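Multicopper oxidase (Pseudomonas thermotolerans, PDB 6VOW) probably oxidises phenolic substrates in the manner of a laccase, passing their electrons through a mononuclear copper to a copper cluster where dioxygen is reduced to water. Local coordinates at residues V434-C439 with M450-V455; I390-M395 with V425-D430; L325-E330 with R365-L370. All blocks are in the same frame, centred on the assembly; numbering follows the deposited sequence.

Contact 1: V434-C439 with M450-V455. With CU (copper (II) ion), chain D; C2O (Cu-O-Cu linkage), chain B.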
# COMPACT_ATOMS: atom_id res chain seq x y z
N VAL A 434 9.73 -1.52 -17.41
CA VAL A 434 9.03 -0.28 -17.57
C VAL A 434 8.12 -0.21 -16.40
O VAL A 434 7.18 -0.92 -16.32
CB VAL A 434 8.23 -0.20 -18.90
CG1 VAL A 434 7.54 1.17 -18.99
CG2 VAL A 434 9.14 -0.41 -20.11
N TRP A 435 8.43 0.66 -15.46
CA TRP A 435 7.70 0.69 -14.19
C TRP A 435 6.83 1.93 -14.06
O TRP A 435 7.30 3.06 -14.18
CB TRP A 435 8.70 0.73 -13.05
CG TRP A 435 9.65 -0.27 -13.25
CD1 TRP A 435 10.86 -0.13 -13.85
CD2 TRP A 435 9.45 -1.64 -13.03
NE1 TRP A 435 11.46 -1.35 -13.97
CE2 TRP A 435 10.62 -2.30 -13.46
CE3 TRP A 435 8.44 -2.38 -12.47
CZ2 TRP A 435 10.80 -3.68 -13.29
CZ3 TRP A 435 8.64 -3.78 -12.34
CH2 TRP A 435 9.81 -4.39 -12.74
N MET A 436 5.58 1.69 -13.74
CA MET A 436 4.64 2.76 -13.41
C MET A 436 5.07 3.55 -12.18
O MET A 436 5.57 3.02 -11.17
CB MET A 436 3.21 2.24 -13.17
CG MET A 436 2.60 1.42 -14.30
SD MET A 436 2.67 2.24 -15.93
CE MET A 436 4.34 1.88 -16.50
N PHE A 437 4.77 4.82 -12.30
CA PHE A 437 5.14 5.83 -11.35
C PHE A 437 3.96 6.76 -11.25
O PHE A 437 3.62 7.42 -12.20
CB PHE A 437 6.32 6.54 -11.88
CG PHE A 437 6.84 7.60 -11.00
CD1 PHE A 437 7.02 7.39 -9.66
CD2 PHE A 437 7.26 8.80 -11.56
CE1 PHE A 437 7.56 8.38 -8.86
CE2 PHE A 437 7.83 9.79 -10.78
CZ PHE A 437 7.97 9.57 -9.42
N HIS A 438 3.29 6.70 -10.13
CA HIS A 438 2.01 7.32 -10.07
C HIS A 438 1.52 7.68 -8.64
O HIS A 438 2.00 7.16 -7.59
CB HIS A 438 0.99 6.48 -10.84
CG HIS A 438 0.60 5.24 -10.12
ND1 HIS A 438 -0.31 5.26 -9.10
CD2 HIS A 438 1.08 3.99 -10.16
CE1 HIS A 438 -0.43 4.06 -8.58
NE2 HIS A 438 0.40 3.27 -9.22
N CYS A 439 0.56 8.61 -8.60
CA CYS A 439 -0.06 8.94 -7.36
C CYS A 439 -0.96 7.76 -7.08
O CYS A 439 -1.62 7.21 -8.00
CB CYS A 439 -0.90 10.21 -7.43
SG CYS A 439 -1.95 10.35 -5.96
N MET A 450 0.21 9.74 -13.66
CA MET A 450 0.94 8.52 -13.83
C MET A 450 1.90 8.69 -14.97
O MET A 450 1.65 9.41 -15.95
CB MET A 450 0.02 7.35 -14.05
CG MET A 450 0.68 6.05 -14.45
SD MET A 450 -0.28 4.62 -13.93
CE MET A 450 -1.63 4.46 -15.10
N ALA A 451 3.04 8.05 -14.80
CA ALA A 451 3.98 7.98 -15.86
C ALA A 451 4.66 6.64 -15.79
O ALA A 451 4.40 5.81 -14.92
CB ALA A 451 4.95 9.10 -15.70
N ALA A 452 5.50 6.41 -16.77
CA ALA A 452 6.24 5.19 -16.85
C ALA A 452 7.74 5.55 -16.93
O ALA A 452 8.14 6.49 -17.62
CB ALA A 452 5.78 4.40 -18.07
N ILE A 453 8.53 4.82 -16.14
CA ILE A 453 9.99 4.99 -16.10
C ILE A 453 10.57 3.68 -16.60
O ILE A 453 10.37 2.63 -15.96
CB ILE A 453 10.48 5.25 -14.68
CG1 ILE A 453 10.01 6.65 -14.24
CG2 ILE A 453 12.01 5.10 -14.62
CD1 ILE A 453 10.01 6.82 -12.76
N GLU A 454 11.27 3.75 -17.73
CA GLU A 454 11.93 2.58 -18.32
C GLU A 454 13.31 2.39 -17.65
O GLU A 454 14.11 3.35 -17.60
CB GLU A 454 12.08 2.73 -19.84
CG GLU A 454 12.64 1.47 -20.51
CD GLU A 454 12.72 1.52 -22.01
OE1 GLU A 454 11.83 2.12 -22.63
OE2 GLU A 454 13.66 0.90 -22.55
N VAL A 455 13.51 1.20 -17.07
CA VAL A 455 14.82 0.68 -16.64
C VAL A 455 15.23 -0.30 -17.72
O VAL A 455 14.86 -1.47 -17.72
CB VAL A 455 14.79 -0.08 -15.28
CG1 VAL A 455 16.22 -0.44 -14.81
CG2 VAL A 455 14.20 0.78 -14.21
CU CU D . -2.59 12.47 -6.11
CU2 C2O B . -0.51 -0.22 -5.28
CU3 C2O B . 0.63 1.07 -9.54
O1 C2O B . 0.13 0.56 -7.36

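Contact 2: I390-M395 with V425-D430. With CU (copper (II) ion), chain C; C2O (Cu-O-Cu linkage), chain B.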
# COMPACT_ATOMS: atom_id res chain seq x y z
N ILE A 390 2.90 9.19 -3.72
CA ILE A 390 3.52 8.94 -4.96
C ILE A 390 4.23 7.65 -4.85
O ILE A 390 5.13 7.49 -3.99
CB ILE A 390 4.53 9.98 -5.31
CG1 ILE A 390 3.84 11.38 -5.47
CG2 ILE A 390 5.29 9.53 -6.59
CD1 ILE A 390 3.07 11.61 -6.72
N HIS A 391 3.92 6.79 -5.78
CA HIS A 391 4.41 5.41 -5.73
C HIS A 391 5.21 5.00 -6.98
O HIS A 391 4.90 5.40 -8.10
CB HIS A 391 3.16 4.60 -5.54
CG HIS A 391 3.37 3.16 -5.66
ND1 HIS A 391 4.05 2.42 -4.72
CD2 HIS A 391 2.95 2.28 -6.59
CE1 HIS A 391 4.07 1.15 -5.08
NE2 HIS A 391 3.41 1.04 -6.20
N LEU A 392 6.25 4.22 -6.81
CA LEU A 392 7.04 3.69 -7.94
C LEU A 392 6.97 2.17 -7.89
O LEU A 392 7.25 1.59 -6.88
CB LEU A 392 8.46 4.10 -7.75
CG LEU A 392 9.42 3.71 -8.82
CD1 LEU A 392 8.92 4.16 -10.21
CD2 LEU A 392 10.72 4.34 -8.44
N HIS A 393 6.63 1.55 -9.01
CA HIS A 393 6.72 0.15 -9.14
C HIS A 393 8.12 -0.31 -9.27
O HIS A 393 9.02 0.46 -9.74
CB HIS A 393 6.14 -0.22 -10.44
CG HIS A 393 4.70 -0.09 -10.47
ND1 HIS A 393 3.91 -0.97 -11.16
CD2 HIS A 393 3.88 0.77 -9.83
CE1 HIS A 393 2.65 -0.67 -10.94
NE2 HIS A 393 2.63 0.38 -10.14
N GLY A 394 8.30 -1.59 -8.92
CA GLY A 394 9.48 -2.33 -9.33
C GLY A 394 10.68 -2.15 -8.47
O GLY A 394 11.56 -2.98 -8.52
N MET A 395 10.69 -1.05 -7.74
CA MET A 395 11.84 -0.53 -7.09
C MET A 395 11.47 0.14 -5.80
O MET A 395 10.34 0.54 -5.57
CB MET A 395 12.50 0.48 -7.97
CG MET A 395 13.58 -0.13 -8.87
SD MET A 395 13.55 0.35 -10.60
CE MET A 395 13.57 2.12 -10.58
N VAL A 425 14.38 12.00 -3.29
CA VAL A 425 14.19 10.59 -3.16
C VAL A 425 15.27 9.95 -4.05
O VAL A 425 15.57 10.46 -5.13
CB VAL A 425 12.72 10.31 -3.59
CG1 VAL A 425 12.58 9.10 -4.47
CG2 VAL A 425 11.83 10.14 -2.40
N ALA A 426 15.86 8.84 -3.61
CA ALA A 426 16.94 8.19 -4.32
C ALA A 426 16.80 6.67 -4.42
O ALA A 426 16.33 6.01 -3.50
CB ALA A 426 18.24 8.56 -3.62
N LEU A 427 17.23 6.13 -5.55
CA LEU A 427 17.06 4.75 -5.90
C LEU A 427 18.21 4.26 -6.69
O LEU A 427 18.93 5.05 -7.30
CB LEU A 427 15.83 4.60 -6.79
CG LEU A 427 15.76 5.46 -8.06
CD1 LEU A 427 15.96 4.58 -9.24
CD2 LEU A 427 14.42 6.19 -8.26
N VAL A 428 18.38 2.93 -6.67
CA VAL A 428 19.15 2.19 -7.65
C VAL A 428 18.20 1.61 -8.66
O VAL A 428 17.21 1.04 -8.28
CB VAL A 428 20.00 1.09 -6.99
CG1 VAL A 428 20.88 0.33 -8.05
CG2 VAL A 428 20.82 1.72 -5.82
N ALA A 429 18.50 1.80 -9.95
CA ALA A 429 17.64 1.33 -11.04
C ALA A 429 18.02 -0.12 -11.27
O ALA A 429 18.67 -0.49 -12.22
CB ALA A 429 17.81 2.19 -12.26
N ASP A 430 17.49 -0.91 -10.35
CA ASP A 430 17.88 -2.26 -9.96
C ASP A 430 17.31 -3.33 -10.87
O ASP A 430 17.86 -4.38 -11.00
CB ASP A 430 17.18 -2.50 -8.59
CG ASP A 430 18.07 -3.11 -7.57
OD1 ASP A 430 19.04 -3.86 -7.93
OD2 ASP A 430 17.79 -2.83 -6.36
CU CU C . 2.88 -0.68 -7.01
CU2 C2O B . -0.51 -0.22 -5.28
CU3 C2O B . 0.63 1.07 -9.54
O1 C2O B . 0.13 0.56 -7.36

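Contact 3: L325-E330 with R365-L370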
# COMPACT_ATOMS: atom_id res chain seq x y z
N LEU A 325 16.75 13.51 -11.51
CA LEU A 325 15.61 13.74 -12.37
C LEU A 325 14.56 14.45 -11.59
O LEU A 325 14.24 14.11 -10.45
CB LEU A 325 15.01 12.47 -12.94
CG LEU A 325 15.86 11.77 -14.01
CD1 LEU A 325 17.14 11.19 -13.41
CD2 LEU A 325 15.04 10.68 -14.70
N SER A 326 14.01 15.47 -12.23
CA SER A 326 13.02 16.25 -11.57
C SER A 326 11.71 15.93 -12.18
O SER A 326 11.59 15.78 -13.41
CB SER A 326 13.32 17.71 -11.67
OG SER A 326 12.78 18.25 -10.47
N PHE A 327 10.73 15.79 -11.31
CA PHE A 327 9.39 15.45 -11.71
C PHE A 327 8.45 16.50 -11.13
O PHE A 327 8.53 16.83 -9.92
CB PHE A 327 9.06 14.02 -11.23
CG PHE A 327 9.86 12.94 -11.93
CD1 PHE A 327 10.94 12.33 -11.32
CD2 PHE A 327 9.51 12.53 -13.20
CE1 PHE A 327 11.66 11.33 -11.97
CE2 PHE A 327 10.23 11.56 -13.87
CZ PHE A 327 11.29 10.95 -13.26
N ARG A 328 7.58 17.05 -12.00
CA ARG A 328 6.56 18.05 -11.59
C ARG A 328 5.14 17.50 -11.58
O ARG A 328 4.64 17.07 -12.61
CB ARG A 328 6.62 19.29 -12.50
CG ARG A 328 7.97 20.03 -12.49
CD ARG A 328 7.99 21.15 -13.50
NE ARG A 328 7.51 20.74 -14.83
CZ ARG A 328 8.18 19.98 -15.71
NH1 ARG A 328 9.41 19.51 -15.45
NH2 ARG A 328 7.62 19.70 -16.87
N PHE A 329 4.47 17.56 -10.42
CA PHE A 329 3.07 17.10 -10.27
C PHE A 329 2.23 18.38 -9.96
O PHE A 329 2.53 19.01 -8.96
CB PHE A 329 2.91 16.04 -9.06
CG PHE A 329 3.97 14.94 -9.00
CD1 PHE A 329 3.68 13.64 -9.45
CD2 PHE A 329 5.25 15.17 -8.47
CE1 PHE A 329 4.64 12.61 -9.45
CE2 PHE A 329 6.23 14.14 -8.45
CZ PHE A 329 5.91 12.86 -8.93
N GLU A 330 1.23 18.89 -10.70
CA GLU A 330 0.89 18.71 -12.09
C GLU A 330 1.44 19.94 -12.76
O GLU A 330 2.09 20.77 -12.09
CB GLU A 330 -0.66 18.60 -12.26
CG GLU A 330 -1.54 19.87 -12.00
CD GLU A 330 -2.47 20.43 -13.20
OE1 GLU A 330 -2.31 21.64 -13.48
OE2 GLU A 330 -3.38 19.79 -13.84
N ARG A 365 5.94 5.42 -24.39
CA ARG A 365 6.64 6.71 -24.49
C ARG A 365 7.03 7.13 -23.10
O ARG A 365 6.39 7.98 -22.53
CB ARG A 365 5.74 7.72 -25.14
CG ARG A 365 5.44 7.30 -26.58
CD ARG A 365 4.33 8.07 -27.25
NE ARG A 365 3.10 8.17 -26.44
CZ ARG A 365 2.83 9.15 -25.57
NH1 ARG A 365 3.71 10.13 -25.35
NH2 ARG A 365 1.67 9.14 -24.90
N PRO A 366 8.11 6.56 -22.56
CA PRO A 366 8.37 6.62 -21.12
C PRO A 366 8.96 7.97 -20.66
O PRO A 366 9.95 8.45 -21.27
CB PRO A 366 9.43 5.53 -20.94
CG PRO A 366 10.23 5.60 -22.22
CD PRO A 366 9.34 6.21 -23.29
N ILE A 367 8.37 8.57 -19.62
CA ILE A 367 8.78 9.93 -19.11
C ILE A 367 10.29 9.98 -18.83
O ILE A 367 10.92 11.02 -19.05
CB ILE A 367 7.95 10.42 -17.89
CG1 ILE A 367 7.93 11.96 -17.76
CG2 ILE A 367 8.44 9.80 -16.57
CD1 ILE A 367 6.95 12.71 -18.69
N ALA A 368 10.86 8.86 -18.35
CA ALA A 368 12.32 8.71 -18.27
C ALA A 368 12.81 7.28 -18.49
O ALA A 368 12.05 6.28 -18.32
CB ALA A 368 12.84 9.22 -16.93
N THR A 369 14.10 7.22 -18.81
CA THR A 369 14.80 6.01 -19.21
C THR A 369 16.10 5.91 -18.38
O THR A 369 17.06 6.66 -18.63
CB THR A 369 15.04 6.03 -20.73
OG1 THR A 369 13.78 6.18 -21.37
CG2 THR A 369 15.66 4.75 -21.24
N LEU A 370 16.08 5.04 -17.36
CA LEU A 370 17.19 4.84 -16.44
C LEU A 370 18.07 3.70 -16.91
O LEU A 370 17.60 2.73 -17.48
CB LEU A 370 16.68 4.50 -15.03
CG LEU A 370 15.68 5.46 -14.41
CD1 LEU A 370 15.29 4.96 -13.07
CD2 LEU A 370 16.19 6.91 -14.31

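Contact 1: V434-C439 with M450-V455
Two neighbouring antiparallel strands of the C-terminal cupredoxin-like domain meet here, and residues 434-439 end on His438 and Cys439, the first two residues of the His-Cys-His sequence completed by His440. Their short axes come within 4.5 Å at 149°, and the hydrogen-bonded pairs are Trp435 with Ile453 and Phe437 with Ala451. Each pair makes two backbone bonds; in the straightest, Trp435 N donates to Ile453 O at 174°.

On one face lie the non-hydrogen-bonded pairs Val434 with Glu454, Met436 with Ala452 and His438 with Met450. The Met436 chain bends at chi2 and chi3 and brings its methyl CE to Ala452 CB at 3.3 Å, tighter than usual carbon contact. The side chains of His438 and Met450 lie side by side and point the same way, CB to CB at 3.5 Å, with the Met450 sulfur oblique to the imidazole. On the other face, Ile453 CD1 sits 3.6 Å from Phe437 CD2. Val455 CG2 lies at the edge of the Trp435 indole, 3.5 Å from NE1.

The imidazole of His438 is held at both nitrogens. ND1 donates to Cys439 O (2.6 Å, 168°), a partner lying close to the ring plane, while NE2 is 2.2 Å from CU3 of the Cu-O-Cu linkage, which His138 and His393 also bind. The next residue turns its sulfur elsewhere: Cys439 SG binds the mononuclear copper at 2.2 Å, with His388 and His444. Adjacent ligands divided between these two centres are the signature of the multicopper oxidases, in which the His-Cys-His segment links the type 1 copper to the trinuclear cluster.

Contact 2: I390-M395 with V425-D430
Behind the His-X-His segment that supplies His391 and His393 to the copper cluster, Leu392 and Met395 pack on Leu427 in the interior of the domain. The two leucine side chains cross at about a right angle, touching through Leu392 CD2 and Leu427 CD2 at 4.1 Å. Met395, bent at chi2 and chi3, brings its CE to 3.7 Å from Leu427 CD1, while its CG lies 3.9 Å from Val428 O. No hydrogen bond joins the segments, and 174 Å² is buried between them.

Strands 388-392 and 422-428 belong to different sheets, so the Leu392-Leu427 contact bridges the two layers of a cupredoxin-like beta sandwich, and Met395, in the loop that follows strand 388-392, extends it; Phe397 and Phe378 add to the core around Leu427. The histidines on either side of Leu392 serve the metals. His391 CG stands anti to the backbone N (chi1 171°), and NE2 of this ring binds a copper ion at 2.0 Å, a site shared with His94. His393 NE2 is 2.2 Å from CU3 of the Cu-O-Cu linkage. At the far nitrogens, His391 ND1 is hydrogen-bonded with Thr414 OG1 and His393 ND1 with Asp105 OD2, second-shell bonds that restrain the rotation of both imidazoles.

Contact 3: L325-E330 with R365-L370
Strands 325-329 and 368-370 run nearly antiparallel, their short axes at 150°, but the closest approach of 10.2 Å is far beyond strand pairing, and no hydrogen bond joins the segments. This is the spacing of facing layers in a beta sandwich: each strand is outermost in its own sheet of the C-terminal cupredoxin-like domain, and the contact joins the two sheets along that border. The nearest CA atoms, those of Leu325 and Ala368, are 8.4 Å apart, a gap spanned by side chains.

Leu325 and Ala368 both direct CB across the interface. One methyl of the leucine, CD2, does the touching: it lies 3.5 Å from Ala368 CB, slightly closer than ordinary carbon contact, and also reaches Leu370 CD2 at 4.0 Å. The Leu325 and Leu370 side chains approach at a slant. Leu370 rests on Tyr376 and Ile453 as well, which places it between the two layers.

Phe327 is the second point of contact. Its ring presents its rim to residues 365-370, with both Ile367 CG2 and Ala368 CB near the ring plane. The aromatic side chain and that of Ile367 slide past each other in opposite directions. Phe327 also meets Phe437 edge-to-face and touches Phe378, joining this border to the aromatic core. Ala368 CB thus serves both partners, lying 4.3 Å from Phe327 CZ, while the shorter approach to the ring is made by Ile367 CG2, at 3.7 Å from Phe327 CE2.

All three contacts lie on the same side of the chain's centre, in one two-layered domain. Contact 1 is the pairing within a sheet, and contacts 2 and 3 bridge from that sheet to the facing one. Contact 1 meets contact 2 through the probable hydrogen bonds His438 O to His391 N (2.7 Å) and Met436 O to His393 N (2.8 Å), between the strand carrying His438 and the segment carrying His391 and His393, whose side chains all reach the copper cluster. Strand 450-455 joins contact 1 to contact 3, with Glu454 O 2.6 Å from Leu370 N. Leu370 CD1 also lies 3.9 Å from Leu427 CD1 of contact 2. Contact 3 is remote from the metals: the Phe327 side chain is about 13 Å from a bound copper.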